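Local coordinates for protein ribulose bisphosphate carboxylase (Hyperthermus butylicus DSM 5456, PDB 6HUN) that probably catalyses the carboxylation of ribulose 1,5-bisphosphate to two molecules of 3-phosphoglycerate, as a form III Rubisco in archaeal AMP degradation, at residues 150-163 / 279-291. Numbering follows the deposited sequence.
Sequences FPGPNKGIQGVREI and QHARELAEEYDLA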
ATOM      1  N   PHE A 150     -17.107   2.644 -10.439  1.00 35.91           N
ATOM      2  CA  PHE A 150     -16.802   2.029  -9.169  1.00 29.70           C
ATOM      3  C   PHE A 150     -18.109   1.690  -8.442  1.00 30.05           C
ATOM      4  O   PHE A 150     -19.130   2.364  -8.655  1.00 33.50           O
ATOM      5  CB  PHE A 150     -15.972   2.987  -8.320  1.00 27.73           C
ATOM      6  CG  PHE A 150     -14.640   3.272  -8.920  1.00 29.01           C
ATOM      7  CD1 PHE A 150     -13.546   2.447  -8.593  1.00 28.60           C
ATOM      8  CD2 PHE A 150     -14.457   4.339  -9.774  1.00 28.59           C
ATOM      9  CE1 PHE A 150     -12.285   2.652  -9.172  1.00 33.84           C
ATOM     10  CE2 PHE A 150     -13.169   4.566 -10.368  1.00 28.30           C
ATOM     11  CZ  PHE A 150     -12.089   3.735 -10.040  1.00 32.86           C
ATOM     12  N   PRO A 151     -18.156   0.601  -7.654  1.00 33.37           N
ATOM     13  CA  PRO A 151     -19.477   0.168  -7.114  1.00 29.98           C
ATOM     14  C   PRO A 151     -19.916   0.978  -5.924  1.00 29.89           C
ATOM     15  O   PRO A 151     -21.130   1.127  -5.688  1.00 30.77           O
ATOM     16  CB  PRO A 151     -19.243  -1.289  -6.680  1.00 30.74           C
ATOM     17  CG  PRO A 151     -17.713  -1.341  -6.447  1.00 31.57           C
ATOM     18  CD  PRO A 151     -17.126  -0.433  -7.474  1.00 33.63           C
ATOM     19  N   GLY A 152     -18.949   1.467  -5.153  1.00 28.74           N
ATOM     20  CA  GLY A 152     -19.232   2.060  -3.852  1.00 26.59           C
ATOM     21  C   GLY A 152     -19.693   1.002  -2.870  1.00 27.24           C
ATOM     22  O   GLY A 152     -19.640  -0.217  -3.132  1.00 28.70           O
ATOM     23  N   PRO A 153     -20.123   1.440  -1.692  1.00 27.79           N
ATOM     24  CA  PRO A 153     -20.522   0.490  -0.656  1.00 25.11           C
ATOM     25  C   PRO A 153     -21.665  -0.397  -1.138  1.00 27.83           C
ATOM     26  O   PRO A 153     -22.555   0.034  -1.915  1.00 30.44           O
ATOM     27  CB  PRO A 153     -20.955   1.406   0.521  1.00 24.72           C
ATOM     28  CG  PRO A 153     -20.210   2.731   0.287  1.00 24.76           C
ATOM     29  CD  PRO A 153     -20.124   2.852  -1.241  1.00 24.84           C
ATOM     30  N   ASN A 154     -21.621  -1.660  -0.693  1.00 26.95           N
ATOM     31  CA  ASN A 154     -22.690  -2.623  -1.014  1.00 30.98           C
ATOM     32  C   ASN A 154     -23.942  -2.292  -0.212  1.00 32.57           C
ATOM     33  O   ASN A 154     -25.070  -2.366  -0.704  1.00 32.97           O
ATOM     34  CB  ASN A 154     -22.256  -4.026  -0.654  1.00 28.66           C
ATOM     35  CG  ASN A 154     -23.214  -5.103  -1.199  1.00 32.62           C
ATOM     36  OD1 ASN A 154     -23.830  -4.905  -2.218  1.00 32.92           O
ATOM     37  ND2 ASN A 154     -23.297  -6.248  -0.527  1.00 34.85           N
ATOM     38  N   LYS A 155     -23.734  -1.932   1.042  1.00 29.37           N
ATOM     39  CA  LYS A 155     -24.836  -1.728   1.998  1.00 35.36           C
ATOM     40  C   LYS A 155     -24.990  -0.284   2.420  1.00 34.28           C
ATOM     41  O   LYS A 155     -26.111   0.237   2.406  1.00 34.66           O
ATOM     42  CB  LYS A 155     -24.635  -2.596   3.242  1.00 30.07           C
ATOM     43  CG  LYS A 155     -24.699  -4.120   2.961  1.00 33.05           C
ATOM     44  CD  LYS A 155     -26.086  -4.496   2.558  1.00 40.80           C
ATOM     45  CE  LYS A 155     -26.121  -5.965   2.191  1.00 46.82           C
ATOM     46  NZ  LYS A 155     -27.536  -6.348   2.103  1.00 49.75           N
ATOM     47  N   GLY A 156     -23.895   0.382   2.694  1.00 32.31           N
ATOM     48  CA  GLY A 156     -23.923   1.757   3.182  1.00 35.25           C
ATOM     49  C   GLY A 156     -24.506   1.852   4.593  1.00 35.24           C
ATOM     50  O   GLY A 156     -24.821   0.853   5.250  1.00 33.41           O
ATOM     51  N   ILE A 157     -24.639   3.090   5.056  1.00 31.33           N
ATOM     52  CA  ILE A 157     -25.238   3.346   6.368  1.00 29.52           C
ATOM     53  C   ILE A 157     -26.597   2.651   6.479  1.00 32.01           C
ATOM     54  O   ILE A 157     -26.888   1.916   7.436  1.00 37.52           O
ATOM     55  CB  ILE A 157     -25.370   4.856   6.558  1.00 29.92           C
ATOM     56  CG1 ILE A 157     -23.914   5.447   6.620  1.00 27.42           C
ATOM     57  CG2 ILE A 157     -26.115   5.147   7.874  1.00 31.18           C
ATOM     58  CD1 ILE A 157     -23.880   6.967   6.905  1.00 31.36           C
ATOM     59  N   GLN A 158     -27.453   2.875   5.502  1.00 35.75           N
ATOM     60  CA  GLN A 158     -28.823   2.382   5.651  1.00 39.56           C
ATOM     61  C   GLN A 158     -28.878   0.868   5.577  1.00 36.80           C
ATOM     62  O   GLN A 158     -29.647   0.238   6.308  1.00 38.33           O
ATOM     63  CB  GLN A 158     -29.737   3.048   4.639  1.00 45.37           C
ATOM     64  CG  GLN A 158     -30.015   4.560   4.937  1.00 56.84           C
ATOM     65  CD  GLN A 158     -30.346   4.949   6.418  1.00 59.96           C
ATOM     66  OE1 GLN A 158     -31.180   4.336   7.100  1.00 58.33           O
ATOM     67  NE2 GLN A 158     -29.692   6.004   6.894  1.00 58.52           N
ATOM     68  N   GLY A 159     -28.039   0.239   4.734  1.00 35.68           N
ATOM     69  CA  GLY A 159     -28.076  -1.204   4.681  1.00 36.03           C
ATOM     70  C   GLY A 159     -27.530  -1.865   5.925  1.00 34.89           C
ATOM     71  O   GLY A 159     -28.007  -2.939   6.307  1.00 36.98           O
ATOM     72  N   VAL A 160     -26.522  -1.251   6.570  1.00 32.31           N
ATOM     73  CA  VAL A 160     -26.008  -1.789   7.821  1.00 31.43           C
ATOM     74  C   VAL A 160     -27.041  -1.589   8.929  1.00 34.79           C
ATOM     75  O   VAL A 160     -27.260  -2.479   9.773  1.00 34.21           O
ATOM     76  CB  VAL A 160     -24.696  -1.097   8.189  1.00 32.54           C
ATOM     77  CG1 VAL A 160     -24.254  -1.405   9.632  1.00 28.31           C
ATOM     78  CG2 VAL A 160     -23.568  -1.450   7.043  1.00 29.67           C
ATOM     79  N   ARG A 161     -27.660  -0.422   8.960  1.00 34.26           N
ATOM     80  CA  ARG A 161     -28.714  -0.247   9.986  1.00 36.46           C
ATOM     81  C   ARG A 161     -29.802  -1.296   9.808  1.00 44.13           C
ATOM     82  O   ARG A 161     -30.450  -1.727  10.783  1.00 42.22           O
ATOM     83  CB  ARG A 161     -29.303   1.154   9.904  1.00 37.43           C
ATOM     84  CG  ARG A 161     -28.382   2.276  10.362  1.00 35.51           C
ATOM     85  CD  ARG A 161     -29.146   3.579  10.454  1.00 37.11           C
ATOM     86  NE  ARG A 161     -28.369   4.604  11.150  1.00 35.72           N
ATOM     87  CZ  ARG A 161     -28.091   4.622  12.449  1.00 35.49           C
ATOM     88  NH1 ARG A 161     -28.534   3.673  13.262  1.00 36.62           N
ATOM     89  NH2 ARG A 161     -27.331   5.588  12.928  1.00 34.27           N
ATOM     90  N   GLU A 162     -30.095  -1.652   8.566  1.00 40.42           N
ATOM     91  CA  GLU A 162     -31.191  -2.595   8.376  1.00 44.28           C
ATOM     92  C   GLU A 162     -30.759  -3.996   8.768  1.00 47.65           C
ATOM     93  O   GLU A 162     -31.548  -4.739   9.356  1.00 44.09           O
ATOM     94  CB  GLU A 162     -31.703  -2.569   6.948  1.00 46.36           C
ATOM     95  CG  GLU A 162     -32.400  -1.263   6.605  1.00 61.47           C
ATOM     96  CD  GLU A 162     -32.370  -0.975   5.106  1.00 74.58           C
ATOM     97  OE1 GLU A 162     -33.369  -0.424   4.585  1.00 78.92           O
ATOM     98  OE2 GLU A 162     -31.339  -1.296   4.457  1.00 78.20           O
ATOM     99  N   ILE A 163     -29.512  -4.373   8.458  1.00 43.13           N
ATOM    100  CA  ILE A 163     -28.936  -5.631   8.953  1.00 43.56           C
ATOM    101  C   ILE A 163     -29.075  -5.753  10.480  1.00 39.63           C
ATOM    102  O   ILE A 163     -29.502  -6.791  11.014  1.00 43.69           O
ATOM    103  CB  ILE A 163     -27.458  -5.733   8.532  1.00 36.04           C
ATOM    104  CG1 ILE A 163     -27.328  -6.056   7.050  1.00 38.29           C
ATOM    105  CG2 ILE A 163     -26.722  -6.752   9.434  1.00 36.24           C
ATOM    106  CD1 ILE A 163     -25.860  -5.775   6.530  1.00 33.58           C
ATOM    107  N   GLN A 279     -11.085  -4.467  -3.687  1.00 20.99           N
ATOM    108  CA  GLN A 279     -12.096  -4.497  -4.755  1.00 24.17           C
ATOM    109  C   GLN A 279     -12.599  -5.917  -5.007  1.00 31.24           C
ATOM    110  O   GLN A 279     -13.771  -6.102  -5.380  1.00 27.18           O
ATOM    111  CB  GLN A 279     -11.550  -3.901  -6.081  1.00 26.32           C
ATOM    112  CG  GLN A 279     -11.197  -2.381  -5.877  1.00 21.50           C
ATOM    113  CD  GLN A 279     -11.048  -1.670  -7.198  1.00 28.96           C
ATOM    114  OE1 GLN A 279      -9.942  -1.559  -7.742  1.00 28.00           O
ATOM    115  NE2 GLN A 279     -12.197  -1.245  -7.771  1.00 29.98           N
ATOM    116  N   HIS A 280     -11.711  -6.921  -4.886  1.00 25.24           N
ATOM    117  CA  HIS A 280     -12.150  -8.319  -4.992  1.00 27.46           C
ATOM    118  C   HIS A 280     -13.101  -8.697  -3.852  1.00 27.40           C
ATOM    119  O   HIS A 280     -14.135  -9.354  -4.083  1.00 29.83           O
ATOM    120  CB  HIS A 280     -10.932  -9.234  -4.965  1.00 29.31           C
ATOM    121  CG  HIS A 280     -11.236 -10.660  -5.364  1.00 31.61           C
ATOM    122  ND1 HIS A 280     -11.904 -10.993  -6.525  1.00 39.77           N
ATOM    123  CD2 HIS A 280     -10.928 -11.830  -4.762  1.00 34.64           C
ATOM    124  CE1 HIS A 280     -12.023 -12.307  -6.605  1.00 39.18           C
ATOM    125  NE2 HIS A 280     -11.448 -12.839  -5.538  1.00 35.42           N
ATOM    126  N   ALA A 281     -12.779  -8.282  -2.622  1.00 25.00           N
ATOM    127  CA  ALA A 281     -13.717  -8.531  -1.505  1.00 28.71           C
ATOM    128  C   ALA A 281     -15.067  -7.870  -1.769  1.00 29.09           C
ATOM    129  O   ALA A 281     -16.130  -8.442  -1.436  1.00 29.63           O
ATOM    130  CB  ALA A 281     -13.071  -8.009  -0.212  1.00 28.54           C
ATOM    131  N   ARG A 282     -15.062  -6.728  -2.462  1.00 29.07           N
ATOM    132  CA  ARG A 282     -16.318  -6.040  -2.737  1.00 29.70           C
ATOM    133  C   ARG A 282     -17.154  -6.831  -3.733  1.00 28.98           C
ATOM    134  O   ARG A 282     -18.395  -6.913  -3.604  1.00 30.63           O
ATOM    135  CB  ARG A 282     -16.028  -4.601  -3.221  1.00 25.93           C
ATOM    136  CG  ARG A 282     -17.243  -3.832  -3.696  1.00 26.90           C
ATOM    137  CD  ARG A 282     -18.358  -3.720  -2.592  1.00 27.36           C
ATOM    138  NE  ARG A 282     -19.455  -2.912  -3.087  1.00 28.90           N
ATOM    139  CZ  ARG A 282     -20.462  -3.398  -3.804  1.00 36.44           C
ATOM    140  NH1 ARG A 282     -20.548  -4.713  -4.042  1.00 32.51           N
ATOM    141  NH2 ARG A 282     -21.437  -2.586  -4.227  1.00 33.17           N
ATOM    142  N   GLU A 283     -16.503  -7.477  -4.704  1.00 29.58           N
ATOM    143  CA  GLU A 283     -17.267  -8.350  -5.587  1.00 32.30           C
ATOM    144  C   GLU A 283     -17.819  -9.545  -4.845  1.00 36.39           C
ATOM    145  O   GLU A 283     -18.933  -9.998  -5.149  1.00 36.51           O
ATOM    146  CB  GLU A 283     -16.354  -8.822  -6.733  1.00 45.47           C
ATOM    147  CG  GLU A 283     -16.184  -7.802  -7.819  1.00 51.59           C
ATOM    148  CD  GLU A 283     -15.367  -8.308  -9.021  1.00 64.68           C
ATOM    149  OE1 GLU A 283     -15.501  -7.734 -10.138  1.00 63.95           O
ATOM    150  OE2 GLU A 283     -14.567  -9.254  -8.822  1.00 66.11           O
ATOM    151  N   LEU A 284     -17.028 -10.164  -3.954  1.00 32.55           N
ATOM    152  CA  LEU A 284     -17.624 -11.289  -3.215  1.00 35.83           C
ATOM    153  C   LEU A 284     -18.721 -10.822  -2.266  1.00 37.29           C
ATOM    154  O   LEU A 284     -19.694 -11.552  -2.045  1.00 36.60           O
ATOM    155  CB  LEU A 284     -16.571 -12.064  -2.436  1.00 39.61           C
ATOM    156  CG  LEU A 284     -15.549 -12.694  -3.403  1.00 39.87           C
ATOM    157  CD1 LEU A 284     -14.305 -13.169  -2.665  1.00 51.43           C
ATOM    158  CD2 LEU A 284     -16.180 -13.807  -4.247  1.00 47.44           C
ATOM    159  N   ALA A 285     -18.594  -9.623  -1.700  1.00 32.34           N
ATOM    160  CA  ALA A 285     -19.685  -9.103  -0.881  1.00 32.77           C
ATOM    161  C   ALA A 285     -20.966  -8.948  -1.696  1.00 37.68           C
ATOM    162  O   ALA A 285     -22.076  -9.122  -1.158  1.00 40.20           O
ATOM    163  CB  ALA A 285     -19.272  -7.749  -0.263  1.00 30.60           C
ATOM    164  N   GLU A 286     -20.845  -8.485  -2.951  1.00 35.29           N
ATOM    165  CA  GLU A 286     -22.012  -8.455  -3.826  1.00 37.93           C
ATOM    166  C   GLU A 286     -22.648  -9.848  -3.922  1.00 41.80           C
ATOM    167  O   GLU A 286     -23.859 -10.044  -3.656  1.00 42.81           O
ATOM    168  CB  GLU A 286     -21.563  -7.932  -5.211  1.00 44.37           C
ATOM    169  CG  GLU A 286     -22.682  -7.666  -6.220  1.00 49.53           C
ATOM    170  CD  GLU A 286     -23.563  -6.550  -5.733  1.00 53.16           C
ATOM    171  OE1 GLU A 286     -23.015  -5.590  -5.139  1.00 49.73           O
ATOM    172  OE2 GLU A 286     -24.803  -6.651  -5.894  1.00 55.46           O
ATOM    173  N   GLU A 287     -21.823 -10.841  -4.236  1.00 41.82           N
ATOM    174  CA  GLU A 287     -22.312 -12.206  -4.435  1.00 44.94           C
ATOM    175  C   GLU A 287     -23.000 -12.746  -3.177  1.00 46.37           C
ATOM    176  O   GLU A 287     -24.034 -13.417  -3.265  1.00 47.38           O
ATOM    177  CB  GLU A 287     -21.131 -13.098  -4.825  1.00 48.21           C
ATOM    178  CG  GLU A 287     -21.465 -14.600  -4.860  1.00 57.58           C
ATOM    179  CD  GLU A 287     -20.276 -15.436  -5.352  1.00 62.90           C
ATOM    180  OE1 GLU A 287     -20.461 -16.662  -5.594  1.00 70.62           O
ATOM    181  OE2 GLU A 287     -19.165 -14.855  -5.473  1.00 57.65           O
ATOM    182  N   TYR A 288     -22.436 -12.462  -2.001  1.00 42.15           N
ATOM    183  CA  TYR A 288     -22.829 -13.086  -0.750  1.00 44.14           C
ATOM    184  C   TYR A 288     -23.634 -12.153   0.144  1.00 46.61           C
ATOM    185  O   TYR A 288     -23.924 -12.509   1.301  1.00 42.84           O
ATOM    186  CB  TYR A 288     -21.599 -13.578   0.018  1.00 42.65           C
ATOM    187  CG  TYR A 288     -20.794 -14.694  -0.626  1.00 48.66           C
ATOM    188  CD1 TYR A 288     -21.350 -15.939  -0.903  1.00 52.12           C
ATOM    189  CD2 TYR A 288     -19.435 -14.501  -0.888  1.00 45.33           C
ATOM    190  CE1 TYR A 288     -20.553 -16.948  -1.486  1.00 54.72           C
ATOM    191  CE2 TYR A 288     -18.666 -15.464  -1.447  1.00 52.07           C
ATOM    192  CZ  TYR A 288     -19.228 -16.677  -1.754  1.00 56.49           C
ATOM    193  OH  TYR A 288     -18.398 -17.607  -2.297  1.00 58.12           O
ATOM    194  N   ASP A 289     -23.964 -10.952  -0.333  1.00 41.57           N
ATOM    195  CA  ASP A 289     -24.811 -10.013   0.409  1.00 41.47           C
ATOM    196  C   ASP A 289     -24.219  -9.639   1.783  1.00 39.30           C
ATOM    197  O   ASP A 289     -24.901  -9.676   2.820  1.00 40.17           O
ATOM    198  CB  ASP A 289     -26.241 -10.580   0.549  1.00 44.77           C
ATOM    199  CG  ASP A 289     -27.284  -9.500   0.829  1.00 56.55           C
ATOM    200  OD1 ASP A 289     -27.184  -8.392   0.269  1.00 54.66           O
ATOM    201  OD2 ASP A 289     -28.239  -9.754   1.609  1.00 59.68           O
ATOM    202  N   LEU A 290     -22.949  -9.166   1.779  1.00 36.59           N
ATOM    203  CA  LEU A 290     -22.221  -8.806   2.987  1.00 34.71           C
ATOM    204  C   LEU A 290     -21.905  -7.303   2.995  1.00 33.23           C
ATOM    205  O   LEU A 290     -21.916  -6.633   1.959  1.00 32.69           O
ATOM    206  CB  LEU A 290     -20.869  -9.605   3.112  1.00 33.51           C
ATOM    207  CG  LEU A 290     -20.911 -11.150   3.024  1.00 35.59           C
ATOM    208  CD1 LEU A 290     -19.547 -11.806   2.965  1.00 34.63           C
ATOM    209  CD2 LEU A 290     -21.786 -11.700   4.185  1.00 37.48           C
ATOM    210  N   ALA A 291     -21.639  -6.770   4.183  1.00 32.25           N
ATOM    211  CA  ALA A 291     -21.044  -5.453   4.366  1.00 29.33           C
ATOM    212  C   ALA A 291     -19.559  -5.634   4.684  1.00 27.39           C
ATOM    213  O   ALA A 291     -19.140  -6.664   5.229  1.00 31.25           O
ATOM    214  CB  ALA A 291     -21.752  -4.691   5.521  1.00 29.69           C
TER
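Arg282, wedged between Pro151 and Asn154, makes this a buried, largely polar contact at the end of the TIM barrel where its strands begin, where the loop leading into helix 156-164 crosses helix 275-288 and the turn that leads from it into barrel strand 291-295. It is a worked example of how an arginine can hold a loop by one of its carbonyls while the loop packs on both faces of the guanidinium. Arg282 NE donates to Gly152 O at 2.7 Å, almost in the guanidinium plane and nearly in line with the C=O bond, while NH2 adds a weak bond to the same oxygen. Pro151 CB lies over one face, 3.5 Å from Arg282 NH2, and Asn154 CA over the opposite one. The third nitrogen, Arg282 NH1, reaches one turn further along the helix to the anti lone pair of Glu286 OE1 at 2.8 Å, a salt bridge that fixes the rotation of the group. An alanine in place of Arg282 would probably leave Gly152 O without these two donors, open a gap between Pro151 and Asn154, and leave the Glu286 carboxylate without its positive mate.

Asn154, with CG anti to the backbone N (chi1 -169°), sends its amide to the helix end, where Asn154 ND2 bonds Leu290 O at 2.9 Å, nearly straight at 175°. The helix closes there in a Schellman motif at Asp289, whose OD1 is met from above the carboxylate plane by Lys155 NZ at 2.8 Å; OD2 pairs with Lys264. Farther along, in helix 156-164, Val160 CG2 packs on Ala291 CB at 4.0 Å, and Phe265 touches both residues. The Gly152 carbonyl, the neutral amide of Asn154 and one salt bridge thus join the loop to the helix and the turn after it, while the second, within the helix, steadies the arginine that makes the join.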